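Local coordinates for protein gamma-glutamylcyclotransferase (Homo sapiens, PDB 3CRY) that catalyses the release of 5-oxoproline from gamma-glutamyl dipeptides, works as a homodimer, and can induce cytochrome c release from mitochondria, at residues L33-A38 and L91-E96; G81-M86 and K118-R123; L18-G23 and I108-A113; E29-H32 and S37-F40. The protein carries 1 engineered substitution. All blocks are in the same frame, centred on the assembly; numbering follows the deposited sequence. Where two conformers were deposited one is given.

Interaction 1 (L33-A38 and L91-E96); sequences LRNPSA and LNSLDE
Asn35 and Leu94 mark the closest approach of the two backbones, with 7.8 Å between Asn35 CA and Leu94 CA. Residues 33-38 lead out of helix 28-34 into a type I turn from Asn35 to Ala38. Residues 91-96 are helical. No direct hydrogen bond crosses between the segments. The Asn35 side chain reaches toward helix 91-97 and meets Leu94 at about a right angle. Leu94 CD1 sits almost equally far from both ends of the amide, 4.0 Å from Asn35 OD1 and 4.1 Å from Asn35 ND2. With Leu94 CG turned away from the backbone N (chi1 -167°), this methyl swings in to the amide. The leucine also packs on Phe17, Tyr19, Met86 and Tyr125. Gln97 donates from NE2 to Ser93 OG. A water bridges the segments beside the amide. It donates to Arg34 O at 2.9 Å and lies 2.8 Å from Ser93 OG. Tyr19 belongs to the inferred substrate site. Gln98, an engineered residue at the position of the proton acceptor, has its side chain about 5 Å from that of Leu94. The turn after helix 28-34 and helix 91-97 are thus joined near the active site by a van der Waals touch of a leucine methyl on the amide and by one water. Asn35 ND2 is held by both Gln97 OE1 and Ile31 O, which restrains how the amide can turn.

Interaction 2 (G81-M86 and K118-R123); sequences GVVWKM and KEITCR
Val83 meets Cys122 with both of its methyl groups. Cys122 SG lies 3.9 Å from Val83 CG1 and 3.9 Å from Val83 CG2, so the sulfur rests against the fork of the valine. The Cys122 CB points toward residues 81-86. Ile120, two residues earlier on the same face of the strand, comes less close. Ile120 CD1 is 4.5 Å from Val83 CG2, a doubtful touch because the isoleucine has two conformers. The contact is wholly apolar, and no hydrogen bond crosses it. All three residues are buried. The nearest backbone pair is Val83 and Cys122, with 7.7 Å between Val83 CA and Cys122 CA, too far for strand pairing. Strand 16-21 explains the gap. It pairs with strand 77-87 through Val82-Ala21 and Trp84-Tyr19 bonds, and with strand 119-126 through bonds of Leu18 and Phe20 to Arg123. The five-stranded antiparallel sheet is thereby closed into the beta barrel of the gamma-glutamylcyclotransferase fold, and these side chains meet in its interior. Phe20 packs on Cys122, Leu18 and Cys42 pack on Ile120, and Ala44 packs on Val83. Further out, alternation along strand 77-87 sends Val82 and Trp84 to the other face. Val82 CG1 lies 3.4 Å above the plane of the Trp84 indole, offset toward its rim. Trp84 NE1 donates to Asn25 O. At the far end of the other segment, Arg123 NH2 forms salt bridges with Asp95 and with Glu109 of the second subunit.

Interaction 3 (L18-G23 and I108-A113); sequences LYFAYG and IEVKVA
Phe20 and Val112 form a CH-pi contact inside the beta barrel of this fold. Phe20 lies on strand 16-21 and Val112 on strand 106-114. Strand 119-126 runs between the two, so they face each other across the interior instead of pairing. The nearest backbone pair confirms this, with 8.2 Å between Phe20 CA and Val110 CA. No hydrogen bond crosses the contact. A trans first torsion (chi1 176°) carries the Phe20 ring out toward the opposing strand. Val112 CG1 approaches over one face of that ring, 4.0 Å from the ring centroid and 14° off the ring normal. Val110 meets the base of the same side chain, with its CG2 4.4 Å from Phe20 CB and oblique to the ring. Val110 packs also on Leu46, and Val112 on Ala44 and Leu46, which extends the apolar core. Residues 19-23 belong to the inferred substrate site. Phe20 itself points into the core, its side chain about 11 Å from that of Gln98, the engineered residue at the proton-acceptor position. The packing is on the core side of a strand that carries part of the probable substrate site. The Phe20 carbonyl accepts a bond from Ser124 OG, and Tyr22 OH is bonded to Tyr125 O. Strand 106-114 also continues the sheet across the dimer interface, where Ile108 and Glu109 pair antiparallel with the second subunit. Closest of the Phe20 ring atoms to the valine methyl is CD1, 3.9 Å from Val112 CG1.

Interaction 4 (E29-H32 and S37-F40); sequences ERIH and SAAF
His32 gives the contact its hydrogen bond. Its NE2 donates to the backbone carbonyl of Ala38, with 2.7 Å between His32 NE2 and Ala38 O. The bond is short and nearly straight, with an N-H...O angle of 174°. The acceptor sits at the edge of the imidazole, close to the ring plane. Seen from the other partner, the nitrogen is tilted 22° from the carbonyl plane of Ala38. A first torsion of -81° keeps the His32 ring on the side of its backbone N, and from there the imidazole swings in to residues 37-40. The bond shows that NE2 carries a proton, and it limits rotation of the ring. It links helix 28-34 to the residue just before strand 39-46 across the tight turn between them, a short helix-turn-strand connection. The one apolar pair is Ile31 CD1 with Ala38 CB, at 4.1 Å, and the alanine methyl points toward the helix. His32 CD2 lies beside the same methyl, 4.1 Å from Ala38 CB. The Ile31 chain reaches Ala38 with its longer branch fully extended. That branch also packs on Trp84 and lies near Tyr19 of the inferred substrate site. Ala38 packs on Met86 of strand 77-87 as well. Just beyond it, Ala39 makes a backbone bond with Lys85, where strand 39-46 begins to pair with its neighbour in the barrel.

Overall arrangement
From the N terminus, strand 16-21 opens interaction 3, which closes only at strand 106-114 and spans the longest loop. Interactions 4 and 1 are nested inside it. Interaction 4 closes first, joining helix 28-34 to the start of strand 39-46. Interaction 1 starts from the same region, sharing Ser37 and Ala38, and closes on helix 91-97. Interaction 2 opens at strand 77-87, after interaction 4 has closed, and ends at strand 119-126. It therefore crosses both interaction 1 and interaction 3. Interactions 2 and 3 both lie inside the barrel, their centres about 5 Å apart. Interactions 1 and 4 lie beside it, at helices 28-34 and 91-97. Tyr19 of the barrel touches Leu94 and Ile31.

Interaction 1 (L33-A38 and L91-E96)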
loop_
_atom_site.group_PDB
_atom_site.type_symbol
_atom_site.label_atom_id
_atom_site.label_comp_id
_atom_site.label_asym_id
_atom_site.label_seq_id
_atom_site.Cartn_x
_atom_site.Cartn_y
_atom_site.Cartn_z
ATOM N N LEU A 33 1.595 -16.802 17.989
ATOM C CA LEU A 33 1.241 -18.104 17.369
ATOM C C LEU A 33 2.104 -18.459 16.160
ATOM O O LEU A 33 2.584 -19.602 16.045
ATOM C CB LEU A 33 -0.238 -18.179 16.971
ATOM C CG LEU A 33 -1.241 -18.423 18.096
ATOM C CD1 LEU A 33 -2.653 -18.263 17.531
ATOM C CD2 LEU A 33 -1.074 -19.828 18.736
ATOM N N ARG A 34 2.308 -17.500 15.257
ATOM C CA ARG A 34 3.181 -17.727 14.104
ATOM C C ARG A 34 4.490 -16.937 14.180
ATOM O O ARG A 34 5.477 -17.297 13.535
ATOM C CB ARG A 34 2.441 -17.463 12.787
ATOM C CG ARG A 34 1.637 -18.678 12.313
ATOM C CD ARG A 34 0.479 -18.282 11.406
ATOM N NE ARG A 34 -0.684 -17.806 12.155
ATOM C CZ ARG A 34 -1.672 -18.587 12.597
ATOM N NH1 ARG A 34 -1.645 -19.896 12.377
ATOM N NH2 ARG A 34 -2.692 -18.061 13.266
ATOM N N ASN A 35 4.500 -15.882 14.995
ATOM C CA ASN A 35 5.692 -15.041 15.142
ATOM C C ASN A 35 6.228 -15.030 16.571
ATOM O O ASN A 35 6.255 -13.979 17.222
ATOM C CB ASN A 35 5.409 -13.606 14.653
ATOM C CG ASN A 35 4.725 -13.590 13.308
ATOM O OD1 ASN A 35 5.370 -13.745 12.258
ATOM N ND2 ASN A 35 3.403 -13.448 13.330
ATOM N N PRO A 36 6.670 -16.202 17.075
ATOM C CA PRO A 36 6.980 -16.294 18.511
ATOM C C PRO A 36 8.111 -15.397 19.026
ATOM O O PRO A 36 8.156 -15.113 20.224
ATOM C CB PRO A 36 7.295 -17.784 18.739
ATOM C CG PRO A 36 7.280 -18.432 17.431
ATOM C CD PRO A 36 6.886 -17.470 16.357
ATOM N N SER A 37 8.994 -14.917 18.155
ATOM C CA SER A 37 10.100 -14.079 18.648
ATOM C C SER A 37 9.826 -12.554 18.549
ATOM O O SER A 37 10.677 -11.754 18.923
ATOM C CB SER A 37 11.432 -14.443 17.992
ATOM O OG SER A 37 11.418 -14.152 16.614
ATOM N N ALA A 38 8.651 -12.177 18.038
ATOM C CA ALA A 38 8.233 -10.763 18.043
ATOM C C ALA A 38 8.316 -10.203 19.464
ATOM O O ALA A 38 7.899 -10.854 20.428
ATOM C CB ALA A 38 6.811 -10.620 17.507
ATOM N N LEU A 91 10.691 -11.618 7.764
ATOM C CA LEU A 91 10.014 -10.835 6.704
ATOM C C LEU A 91 9.117 -11.690 5.801
ATOM O O LEU A 91 7.908 -11.449 5.669
ATOM C CB LEU A 91 11.058 -10.107 5.834
ATOM C CG LEU A 91 11.253 -8.585 5.735
ATOM C CD1 LEU A 91 10.491 -7.757 6.740
ATOM C CD2 LEU A 91 12.737 -8.203 5.738
ATOM N N ASN A 92 9.715 -12.690 5.151
ATOM C CA ASN A 92 8.958 -13.541 4.251
ATOM C C ASN A 92 7.790 -14.267 4.916
ATOM O O ASN A 92 6.723 -14.403 4.316
ATOM C CB ASN A 92 9.890 -14.526 3.536
ATOM C CG ASN A 92 10.785 -13.829 2.530
ATOM O OD1 ASN A 92 10.469 -12.736 2.057
ATOM N ND2 ASN A 92 11.918 -14.457 2.203
ATOM N N SER A 93 7.993 -14.710 6.153
ATOM C CA SER A 93 6.943 -15.393 6.906
ATOM C C SER A 93 5.745 -14.482 7.183
ATOM O O SER A 93 4.592 -14.885 7.014
ATOM C CB SER A 93 7.508 -15.958 8.208
ATOM O OG SER A 93 6.481 -16.582 8.954
ATOM N N LEU A 94 6.026 -13.250 7.609
ATOM C CA LEU A 94 4.967 -12.289 7.933
ATOM C C LEU A 94 4.138 -11.970 6.690
ATOM O O LEU A 94 2.906 -11.942 6.745
ATOM C CB LEU A 94 5.580 -11.022 8.537
ATOM C CG LEU A 94 4.632 -10.021 9.212
ATOM C CD1 LEU A 94 3.754 -10.677 10.306
ATOM C CD2 LEU A 94 5.421 -8.824 9.750
ATOM N N ASP A 95 4.821 -11.772 5.558
ATOM C CA ASP A 95 4.152 -11.583 4.269
ATOM C C ASP A 95 3.211 -12.740 3.942
ATOM O O ASP A 95 2.061 -12.520 3.545
ATOM C CB ASP A 95 5.176 -11.411 3.130
ATOM C CG ASP A 95 5.951 -10.092 3.199
ATOM O OD1 ASP A 95 5.702 -9.234 4.089
ATOM O OD2 ASP A 95 6.841 -9.914 2.324
ATOM N N GLU A 96 3.701 -13.972 4.103
ATOM C CA GLU A 96 2.913 -15.168 3.825
ATOM C C GLU A 96 1.661 -15.229 4.696
ATOM O O GLU A 96 0.576 -15.600 4.235
ATOM C CB GLU A 96 3.774 -16.420 4.014
ATOM C CG GLU A 96 4.298 -16.984 2.704
ATOM C CD GLU A 96 3.271 -17.842 2.009
ATOM O OE1 GLU A 96 2.583 -18.600 2.722
ATOM O OE2 GLU A 96 3.138 -17.774 0.768
HETATM O O HOH W 1 7.561 -17.023 11.491
#

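Interaction 2 (G81-M86 and K118-R123)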
loop_
_atom_site.group_PDB
_atom_site.type_symbol
_atom_site.label_atom_id
_atom_site.label_comp_id
_atom_site.label_asym_id
_atom_site.label_seq_id
_atom_site.Cartn_x
_atom_site.Cartn_y
_atom_site.Cartn_z
ATOM N N GLY A 81 -1.904 1.747 17.124
ATOM C CA GLY A 81 -1.514 0.357 17.043
ATOM C C GLY A 81 -0.290 0.072 17.894
ATOM O O GLY A 81 0.172 0.927 18.657
ATOM N N VAL A 82 0.221 -1.145 17.736
ATOM C CA VAL A 82 1.395 -1.629 18.471
ATOM C C VAL A 82 2.520 -1.838 17.469
ATOM O O VAL A 82 2.315 -2.481 16.427
ATOM C CB VAL A 82 1.127 -2.987 19.197
ATOM C CG1 VAL A 82 2.460 -3.627 19.691
ATOM C CG2 VAL A 82 0.146 -2.776 20.364
ATOM N N VAL A 83 3.689 -1.293 17.800
ATOM C CA VAL A 83 4.915 -1.538 17.035
ATOM C C VAL A 83 5.634 -2.734 17.659
ATOM O O VAL A 83 5.961 -2.725 18.868
ATOM C CB VAL A 83 5.836 -0.289 16.971
ATOM C CG1 VAL A 83 7.088 -0.614 16.198
ATOM C CG2 VAL A 83 5.079 0.906 16.306
ATOM N N TRP A 84 5.871 -3.748 16.824
ATOM C CA TRP A 84 6.625 -4.948 17.195
ATOM C C TRP A 84 8.020 -4.942 16.579
ATOM O O TRP A 84 8.183 -4.615 15.402
ATOM C CB TRP A 84 5.898 -6.217 16.713
ATOM C CG TRP A 84 4.532 -6.415 17.324
ATOM C CD1 TRP A 84 3.333 -6.082 16.762
ATOM C CD2 TRP A 84 4.234 -6.979 18.612
ATOM N NE1 TRP A 84 2.301 -6.398 17.618
ATOM C CE2 TRP A 84 2.823 -6.953 18.761
ATOM C CE3 TRP A 84 5.023 -7.519 19.649
ATOM C CZ2 TRP A 84 2.168 -7.438 19.927
ATOM C CZ3 TRP A 84 4.376 -7.997 20.809
ATOM C CH2 TRP A 84 2.955 -7.944 20.934
ATOM N N LYS A 85 9.026 -5.334 17.363
ATOM C CA LYS A 85 10.373 -5.523 16.815
ATOM C C LYS A 85 10.547 -6.988 16.440
ATOM O O LYS A 85 10.327 -7.893 17.269
ATOM C CB LYS A 85 11.426 -5.125 17.851
ATOM C CG LYS A 85 12.860 -5.135 17.323
ATOM C CD LYS A 85 13.783 -4.704 18.461
ATOM C CE LYS A 85 15.119 -4.213 17.956
ATOM N NZ LYS A 85 16.052 -4.082 19.121
ATOM N N MET A 86 10.942 -7.221 15.193
ATOM C CA MET A 86 11.091 -8.575 14.664
ATOM C C MET A 86 12.428 -8.750 13.949
ATOM O O MET A 86 13.017 -7.759 13.479
ATOM C CB MET A 86 9.926 -8.871 13.720
ATOM C CG MET A 86 8.591 -9.024 14.457
ATOM S SD MET A 86 7.172 -9.211 13.354
ATOM C CE MET A 86 7.472 -10.861 12.761
ATOM N N LYS A 118 7.948 11.006 18.924
ATOM C CA LYS A 118 9.064 10.522 18.105
ATOM C C LYS A 118 8.499 9.757 16.902
ATOM O O LYS A 118 7.606 8.910 17.059
ATOM C CB LYS A 118 9.986 9.623 18.940
ATOM C CG LYS A 118 11.186 8.997 18.200
ATOM C CD LYS A 118 11.702 7.754 18.979
ATOM C CE LYS A 118 12.835 7.017 18.270
ATOM N NZ LYS A 118 12.981 5.572 18.757
ATOM N N GLU A 119 9.022 10.053 15.712
ATOM C CA GLU A 119 8.610 9.360 14.493
ATOM C C GLU A 119 9.381 8.047 14.306
ATOM O O GLU A 119 10.603 7.989 14.506
ATOM C CB GLU A 119 8.765 10.262 13.264
ATOM C CG GLU A 119 8.150 9.684 11.991
ATOM C CD GLU A 119 7.941 10.737 10.925
ATOM O OE1 GLU A 119 8.869 10.950 10.116
ATOM O OE2 GLU A 119 6.837 11.335 10.902
ATOM N N ILE A 120 8.646 7.009 13.910
ATOM C CA ILE A 120 9.193 5.662 13.698
ATOM C C ILE A 120 8.789 5.170 12.315
ATOM O O ILE A 120 7.629 5.302 11.940
ATOM C CB ILE A 120 8.559 4.623 14.666
ATOM C CG1 ILE A 120 8.443 5.153 16.090
ATOM C CG2 ILE A 120 9.336 3.299 14.619
ATOM C CD1 ILE A 120 8.197 4.049 17.077
ATOM N N THR A 121 9.732 4.591 11.567
ATOM C CA THR A 121 9.393 3.984 10.261
ATOM C C THR A 121 9.082 2.492 10.404
ATOM O O THR A 121 9.923 1.718 10.891
ATOM C CB THR A 121 10.511 4.217 9.219
ATOM O OG1 THR A 121 10.749 5.627 9.111
ATOM C CG2 THR A 121 10.131 3.653 7.847
ATOM N N CYS A 122 7.895 2.076 9.942
ATOM C CA CYS A 122 7.434 0.694 10.134
ATOM C C CYS A 122 6.947 -0.003 8.864
ATOM O O CYS A 122 6.407 0.639 7.972
ATOM C CB CYS A 122 6.250 0.665 11.108
ATOM S SG CYS A 122 6.623 1.226 12.772
ATOM N N ARG A 123 7.114 -1.320 8.825
ATOM C CA ARG A 123 6.396 -2.163 7.857
ATOM C C ARG A 123 4.960 -2.379 8.365
ATOM O O ARG A 123 4.732 -2.532 9.569
ATOM C CB ARG A 123 7.119 -3.506 7.723
ATOM C CG ARG A 123 6.633 -4.450 6.591
ATOM C CD ARG A 123 7.427 -5.761 6.640
ATOM N NE ARG A 123 7.286 -6.596 5.431
ATOM C CZ ARG A 123 7.990 -6.410 4.304
ATOM N NH1 ARG A 123 8.861 -5.410 4.199
ATOM N NH2 ARG A 123 7.811 -7.219 3.261
#

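Interaction 3 (L18-G23 and I108-A113)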
loop_
_atom_site.group_PDB
_atom_site.type_symbol
_atom_site.label_atom_id
_atom_site.label_comp_id
_atom_site.label_asym_id
_atom_site.label_seq_id
_atom_site.Cartn_x
_atom_site.Cartn_y
_atom_site.Cartn_z
ATOM N N LEU A 18 10.829 -3.064 12.215
ATOM C CA LEU A 18 9.677 -2.717 13.061
ATOM C C LEU A 18 8.395 -2.937 12.268
ATOM O O LEU A 18 8.324 -2.595 11.083
ATOM C CB LEU A 18 9.774 -1.262 13.514
ATOM C CG LEU A 18 11.024 -0.882 14.320
ATOM C CD1 LEU A 18 11.013 0.578 14.619
ATOM C CD2 LEU A 18 11.103 -1.700 15.615
ATOM N N TYR A 19 7.390 -3.504 12.935
ATOM C CA TYR A 19 6.121 -3.902 12.312
ATOM C C TYR A 19 4.972 -3.216 13.073
ATOM O O TYR A 19 4.866 -3.358 14.279
ATOM C CB TYR A 19 5.977 -5.441 12.339
ATOM C CG TYR A 19 4.543 -5.921 12.144
ATOM C CD1 TYR A 19 3.786 -5.507 11.034
ATOM C CD2 TYR A 19 3.948 -6.796 13.047
ATOM C CE1 TYR A 19 2.452 -5.926 10.863
ATOM C CE2 TYR A 19 2.628 -7.239 12.870
ATOM C CZ TYR A 19 1.887 -6.795 11.793
ATOM O OH TYR A 19 0.587 -7.208 11.622
ATOM N N PHE A 20 4.118 -2.481 12.351
ATOM C CA PHE A 20 2.994 -1.763 12.963
ATOM C C PHE A 20 1.714 -2.583 12.790
ATOM O O PHE A 20 1.233 -2.787 11.653
ATOM C CB PHE A 20 2.840 -0.358 12.328
ATOM C CG PHE A 20 1.639 0.429 12.817
ATOM C CD1 PHE A 20 1.660 1.042 14.083
ATOM C CD2 PHE A 20 0.500 0.590 12.003
ATOM C CE1 PHE A 20 0.546 1.783 14.556
ATOM C CE2 PHE A 20 -0.597 1.354 12.453
ATOM C CZ PHE A 20 -0.568 1.952 13.737
ATOM N N ALA A 21 1.219 -3.097 13.915
ATOM C CA ALA A 21 -0.037 -3.877 13.947
ATOM C C ALA A 21 -1.225 -3.067 14.413
ATOM O O ALA A 21 -1.123 -2.357 15.397
ATOM C CB ALA A 21 0.122 -5.099 14.843
ATOM N N TYR A 22 -2.363 -3.201 13.715
ATOM C CA TYR A 22 -3.588 -2.506 14.103
ATOM C C TYR A 22 -4.840 -3.407 14.246
ATOM O O TYR A 22 -5.931 -2.913 14.580
ATOM C CB TYR A 22 -3.857 -1.366 13.100
ATOM C CG TYR A 22 -3.953 -1.828 11.667
ATOM C CD1 TYR A 22 -5.160 -2.378 11.164
ATOM C CD2 TYR A 22 -2.851 -1.737 10.811
ATOM C CE1 TYR A 22 -5.249 -2.837 9.859
ATOM C CE2 TYR A 22 -2.939 -2.180 9.463
ATOM C CZ TYR A 22 -4.136 -2.730 9.013
ATOM O OH TYR A 22 -4.241 -3.170 7.717
ATOM N N GLY A 23 -4.681 -4.702 13.955
ATOM C CA GLY A 23 -5.781 -5.680 13.978
ATOM C C GLY A 23 -5.524 -6.747 15.034
ATOM O O GLY A 23 -5.146 -6.403 16.164
ATOM N N ILE A 108 3.094 -2.257 2.997
ATOM C CA ILE A 108 3.305 -0.792 3.000
ATOM C C ILE A 108 4.446 -0.379 3.936
ATOM O O ILE A 108 4.888 -1.160 4.795
ATOM C CB ILE A 108 2.022 -0.022 3.406
ATOM C CG1 ILE A 108 1.588 -0.353 4.849
ATOM C CG2 ILE A 108 0.895 -0.254 2.375
ATOM C CD1 ILE A 108 0.334 0.427 5.286
ATOM N N GLU A 109 4.913 0.861 3.783
ATOM C CA GLU A 109 5.795 1.481 4.770
ATOM C C GLU A 109 5.014 2.659 5.316
ATOM O O GLU A 109 4.375 3.392 4.548
ATOM C CB GLU A 109 7.098 1.993 4.117
ATOM C CG GLU A 109 8.109 2.600 5.100
ATOM C CD GLU A 109 9.314 3.168 4.376
ATOM O OE1 GLU A 109 10.125 2.373 3.872
ATOM O OE2 GLU A 109 9.401 4.403 4.280
ATOM N N VAL A 110 4.999 2.804 6.634
ATOM C CA VAL A 110 4.335 3.955 7.258
ATOM C C VAL A 110 5.229 4.616 8.288
ATOM O O VAL A 110 6.130 3.989 8.824
ATOM C CB VAL A 110 2.981 3.579 7.924
ATOM C CG1 VAL A 110 1.931 3.228 6.872
ATOM C CG2 VAL A 110 3.167 2.461 8.933
ATOM N N LYS A 111 4.964 5.895 8.556
ATOM C CA LYS A 111 5.672 6.599 9.606
ATOM C C LYS A 111 4.647 6.893 10.704
ATOM O O LYS A 111 3.585 7.462 10.447
ATOM C CB LYS A 111 6.311 7.866 9.037
ATOM C CG LYS A 111 7.545 7.536 8.214
ATOM C CD LYS A 111 8.011 8.698 7.349
ATOM C CE LYS A 111 9.306 8.330 6.633
ATOM N NZ LYS A 111 9.893 9.493 5.883
ATOM N N VAL A 112 4.959 6.436 11.910
ATOM C CA VAL A 112 4.038 6.561 13.044
ATOM C C VAL A 112 4.697 7.370 14.165
ATOM O O VAL A 112 5.926 7.536 14.187
ATOM C CB VAL A 112 3.554 5.168 13.551
ATOM C CG1 VAL A 112 2.784 4.414 12.430
ATOM C CG2 VAL A 112 4.735 4.331 14.056
ATOM N N ALA A 113 3.881 7.908 15.062
ATOM C CA ALA A 113 4.359 8.777 16.140
ATOM C C ALA A 113 4.115 8.114 17.488
ATOM O O ALA A 113 3.009 7.648 17.766
ATOM C CB ALA A 113 3.638 10.135 16.069
#

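Interaction 4 (E29-H32 and S37-F40)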
loop_
_atom_site.group_PDB
_atom_site.type_symbol
_atom_site.label_atom_id
_atom_site.label_comp_id
_atom_site.label_asym_id
_atom_site.label_seq_id
_atom_site.Cartn_x
_atom_site.Cartn_y
_atom_site.Cartn_z
ATOM N N GLU A 29 -0.494 -12.861 22.541
ATOM C CA GLU A 29 -0.653 -14.300 22.315
ATOM C C GLU A 29 -1.034 -14.654 20.873
ATOM O O GLU A 29 -0.653 -15.717 20.372
ATOM C CB GLU A 29 -1.628 -14.949 23.301
ATOM C CG GLU A 29 -1.378 -16.465 23.419
ATOM C CD GLU A 29 -2.350 -17.190 24.338
ATOM O OE1 GLU A 29 -3.138 -16.517 25.028
ATOM O OE2 GLU A 29 -2.336 -18.448 24.356
ATOM N N ARG A 30 -1.747 -13.752 20.201
ATOM C CA ARG A 30 -2.118 -13.977 18.816
ATOM C C ARG A 30 -0.911 -13.839 17.903
ATOM O O ARG A 30 -0.660 -14.735 17.098
ATOM C CB ARG A 30 -3.252 -13.059 18.340
ATOM C CG ARG A 30 -3.550 -13.167 16.831
ATOM C CD ARG A 30 -3.971 -14.560 16.381
ATOM N NE ARG A 30 -3.995 -14.620 14.915
ATOM C CZ ARG A 30 -4.527 -15.605 14.201
ATOM N NH1 ARG A 30 -5.090 -16.645 14.799
ATOM N NH2 ARG A 30 -4.500 -15.539 12.882
ATOM N N ILE A 31 -0.171 -12.731 18.012
ATOM C CA ILE A 31 0.981 -12.559 17.112
ATOM C C ILE A 31 2.032 -13.664 17.336
ATOM O O ILE A 31 2.694 -14.098 16.397
ATOM C CB ILE A 31 1.649 -11.146 17.194
ATOM C CG1 ILE A 31 2.609 -10.914 16.000
ATOM C CG2 ILE A 31 2.288 -10.898 18.560
ATOM C CD1 ILE A 31 3.207 -9.476 15.916
ATOM N N HIS A 32 2.171 -14.110 18.584
ATOM C CA HIS A 32 3.160 -15.157 18.903
ATOM C C HIS A 32 2.848 -16.546 18.354
ATOM O O HIS A 32 3.759 -17.398 18.267
ATOM C CB HIS A 32 3.392 -15.198 20.414
ATOM C CG HIS A 32 4.339 -14.140 20.889
ATOM N ND1 HIS A 32 4.510 -13.835 22.224
ATOM C CD2 HIS A 32 5.201 -13.332 20.204
ATOM C CE1 HIS A 32 5.445 -12.904 22.349
ATOM N NE2 HIS A 32 5.891 -12.589 21.136
ATOM N N SER A 37 8.994 -14.917 18.155
ATOM C CA SER A 37 10.100 -14.079 18.648
ATOM C C SER A 37 9.826 -12.554 18.549
ATOM O O SER A 37 10.677 -11.754 18.923
ATOM C CB SER A 37 11.432 -14.443 17.992
ATOM O OG SER A 37 11.418 -14.152 16.614
ATOM N N ALA A 38 8.651 -12.177 18.038
ATOM C CA ALA A 38 8.233 -10.763 18.043
ATOM C C ALA A 38 8.316 -10.203 19.464
ATOM O O ALA A 38 7.899 -10.854 20.428
ATOM C CB ALA A 38 6.811 -10.620 17.507
ATOM N N ALA A 39 8.851 -8.996 19.590
ATOM C CA ALA A 39 8.953 -8.334 20.888
ATOM C C ALA A 39 8.240 -6.987 20.865
ATOM O O ALA A 39 8.380 -6.212 19.903
ATOM C CB ALA A 39 10.409 -8.150 21.263
ATOM N N PHE A 40 7.460 -6.705 21.907
ATOM C CA PHE A 40 6.821 -5.389 22.043
ATOM C C PHE A 40 7.877 -4.288 21.997
ATOM O O PHE A 40 8.888 -4.360 22.706
ATOM C CB PHE A 40 6.040 -5.278 23.362
ATOM C CG PHE A 40 5.415 -3.910 23.583
ATOM C CD1 PHE A 40 4.171 -3.600 23.031
ATOM C CD2 PHE A 40 6.082 -2.925 24.331
ATOM C CE1 PHE A 40 3.599 -2.331 23.234
ATOM C CE2 PHE A 40 5.518 -1.650 24.528
ATOM C CZ PHE A 40 4.270 -1.356 23.963
#